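PDB 2NO4: (S)-2-haloacid dehalogenase IVA from Burkholderia cepacia, which catalyses the hydrolytic dehalogenation of short-chain (S)-2-haloalkanoic acids to (R)-2-hydroxyalkanoic acids, inverting the configuration at the carbon that loses the halide. Local coordinates for the interface of chains A and B. Residues are numbered along the deposited sequence; one frame, centred on the assembly and turned at random. Chains: chain A/B, (S)-2-haloacid dehalogenase IVA.

The interface of chains A and B. Residues chain A 59, 189, 212-213; chain B 52, 56, 59-60.
The helices 43-63 of the two chains pack across the two-fold at A:Trp59 and B:Trp59, while A:Tyr213, in a loop and in the left-handed helical region (phi 52°, psi 49°), reaches B:Glu56 and B:Thr60. The two tryptophans meet near the axis at about a right angle, CB of A:Trp59 3.8 Å from CB of B:Trp59. The methyl CG2 of B:Thr60 sits over the centre of one face of the A:Trp59 indole, 3.7 Å from the six-membered ring centroid, a CH-pi contact. The far rim of that indole touches B:Glu56, CH2 of A:Trp59 lying 3.7 Å from the carboxyl carbon CD of B:Glu56. B:Glu56 has CG anti to its backbone N (chi1 167°) and an extended chain, which carries its carboxylate out to A:Tyr213. There the phenol OH of A:Tyr213 donates to the anti lone pair of OE2 of B:Glu56 (2.6 Å), ring and carboxylate nearly coplanar. OH of A:Tyr213 also bonds OG1 of B:Thr60 (2.9 Å), direction undecided; as OG1 donates to the carbonyl O of B:Glu56, hydroxyl hydrogens may be shared between partners. NE2 of B:Gln52 steadies OE1 of B:Glu56 at 3.1 Å. Water 1 links OE2 of B:Glu56 to OE2 of A:Glu212, probably easing the proximity of two acids. The A:Trp59 edge at CZ2 rests over the rim of one A:Trp189 face. In the deposited two-fold dimer, possibly the biological one, helix 43-63 belongs to the helical part outside the Rossmann-like HAD core, and helix 188-197 starts in the catalytically important stretch; the contact centre lies about 13 Å from the nucleophile A:Asp20.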
loop_
_atom_site.group_PDB
_atom_site.type_symbol
_atom_site.label_atom_id
_atom_site.label_comp_id
_atom_site.label_asym_id
_atom_site.label_seq_id
_atom_site.Cartn_x
_atom_site.Cartn_y
_atom_site.Cartn_z
ATOM N N TRP A 59 -5.939 1.767 0.011
ATOM C CA TRP A 59 -5.950 0.461 0.700
ATOM C C TRP A 59 -6.144 0.600 2.200
ATOM O O TRP A 59 -7.027 -0.042 2.772
ATOM C CB TRP A 59 -4.696 -0.362 0.425
ATOM C CG TRP A 59 -4.477 -0.639 -1.047
ATOM C CD1 TRP A 59 -5.434 -0.944 -1.976
ATOM C CD2 TRP A 59 -3.230 -0.593 -1.752
ATOM N NE1 TRP A 59 -4.860 -1.118 -3.218
ATOM C CE2 TRP A 59 -3.504 -0.906 -3.106
ATOM C CE3 TRP A 59 -1.894 -0.319 -1.367
ATOM C CZ2 TRP A 59 -2.487 -0.946 -4.086
ATOM C CZ3 TRP A 59 -0.893 -0.358 -2.339
ATOM C CH2 TRP A 59 -1.196 -0.669 -3.680
ATOM N N TRP A 189 -1.774 -5.762 -8.327
ATOM C CA TRP A 189 -2.759 -5.850 -7.221
ATOM C C TRP A 189 -4.234 -5.954 -7.685
ATOM O O TRP A 189 -5.033 -6.661 -7.072
ATOM C CB TRP A 189 -2.586 -4.706 -6.192
ATOM C CG TRP A 189 -2.559 -3.327 -6.795
ATOM C CD1 TRP A 189 -1.451 -2.632 -7.218
ATOM C CD2 TRP A 189 -3.695 -2.509 -7.108
ATOM N NE1 TRP A 189 -1.834 -1.423 -7.769
ATOM C CE2 TRP A 189 -3.198 -1.309 -7.696
ATOM C CE3 TRP A 189 -5.082 -2.645 -6.907
ATOM C CZ2 TRP A 189 -4.051 -0.255 -8.109
ATOM C CZ3 TRP A 189 -5.942 -1.580 -7.331
ATOM C CH2 TRP A 189 -5.412 -0.416 -7.923
ATOM N N GLU A 212 3.626 -10.888 -9.787
ATOM C CA GLU A 212 3.227 -10.735 -8.394
ATOM C C GLU A 212 1.891 -11.410 -8.250
ATOM O O GLU A 212 1.261 -11.724 -9.258
ATOM C CB GLU A 212 3.056 -9.262 -8.066
ATOM C CG GLU A 212 4.339 -8.477 -8.128
ATOM C CD GLU A 212 4.083 -7.017 -7.767
ATOM O OE1 GLU A 212 4.167 -6.733 -6.570
ATOM O OE2 GLU A 212 3.766 -6.197 -8.666
ATOM N N TYR A 213 1.442 -11.603 -7.004
ATOM C CA TYR A 213 0.092 -12.146 -6.722
ATOM C C TYR A 213 -0.188 -13.452 -7.476
ATOM O O TYR A 213 -1.239 -13.594 -8.080
ATOM C CB TYR A 213 -1.026 -11.094 -6.995
ATOM C CG TYR A 213 -0.831 -9.837 -6.185
ATOM C CD1 TYR A 213 -0.194 -8.731 -6.736
ATOM C CD2 TYR A 213 -1.245 -9.777 -4.843
ATOM C CE1 TYR A 213 -0.004 -7.572 -5.987
ATOM C CE2 TYR A 213 -1.061 -8.620 -4.086
ATOM C CZ TYR A 213 -0.437 -7.528 -4.666
ATOM O OH TYR A 213 -0.259 -6.385 -3.928
ATOM N N GLN B 52 8.046 -1.124 0.596
ATOM C CA GLN B 52 6.779 -0.689 0.024
ATOM C C GLN B 52 5.908 -1.881 -0.403
ATOM O O GLN B 52 4.692 -1.891 -0.139
ATOM C CB GLN B 52 7.004 0.267 -1.198
ATOM C CG GLN B 52 5.646 0.821 -1.844
ATOM C CD GLN B 52 4.930 -0.165 -2.843
ATOM O OE1 GLN B 52 5.607 -0.862 -3.606
ATOM N NE2 GLN B 52 3.559 -0.165 -2.870
ATOM N N GLU B 56 2.432 -3.121 0.890
ATOM C CA GLU B 56 1.368 -3.306 -0.106
ATOM C C GLU B 56 0.710 -4.696 0.006
ATOM O O GLU B 56 -0.522 -4.785 0.034
ATOM C CB GLU B 56 1.885 -3.162 -1.540
ATOM C CG GLU B 56 0.855 -3.673 -2.562
ATOM C CD GLU B 56 1.269 -3.451 -4.013
ATOM O OE1 GLU B 56 1.940 -2.444 -4.304
ATOM O OE2 GLU B 56 0.925 -4.283 -4.878
ATOM N N TRP B 59 -1.677 -5.104 2.929
ATOM C CA TRP B 59 -2.947 -4.421 2.788
ATOM C C TRP B 59 -3.845 -5.090 1.729
ATOM O O TRP B 59 -5.007 -5.357 1.999
ATOM C CB TRP B 59 -2.736 -2.936 2.480
ATOM C CG TRP B 59 -1.881 -2.225 3.510
ATOM C CD1 TRP B 59 -1.898 -2.396 4.874
ATOM C CD2 TRP B 59 -0.887 -1.233 3.246
ATOM N NE1 TRP B 59 -0.979 -1.557 5.472
ATOM C CE2 TRP B 59 -0.345 -0.836 4.500
ATOM C CE3 TRP B 59 -0.402 -0.622 2.056
ATOM C CZ2 TRP B 59 0.677 0.120 4.611
ATOM C CZ3 TRP B 59 0.614 0.330 2.168
ATOM C CH2 TRP B 59 1.133 0.701 3.434
ATOM N N THR B 60 -3.311 -5.365 0.537
ATOM C CA THR B 60 -4.156 -5.828 -0.546
ATOM C C THR B 60 -4.644 -7.282 -0.289
ATOM O O THR B 60 -5.765 -7.607 -0.633
ATOM C CB THR B 60 -3.465 -5.711 -1.901
ATOM O OG1 THR B 60 -2.286 -6.505 -1.869
ATOM C CG2 THR B 60 -3.083 -4.209 -2.188
HETATM O O HOH W 1 1.500 -4.522 -7.656
#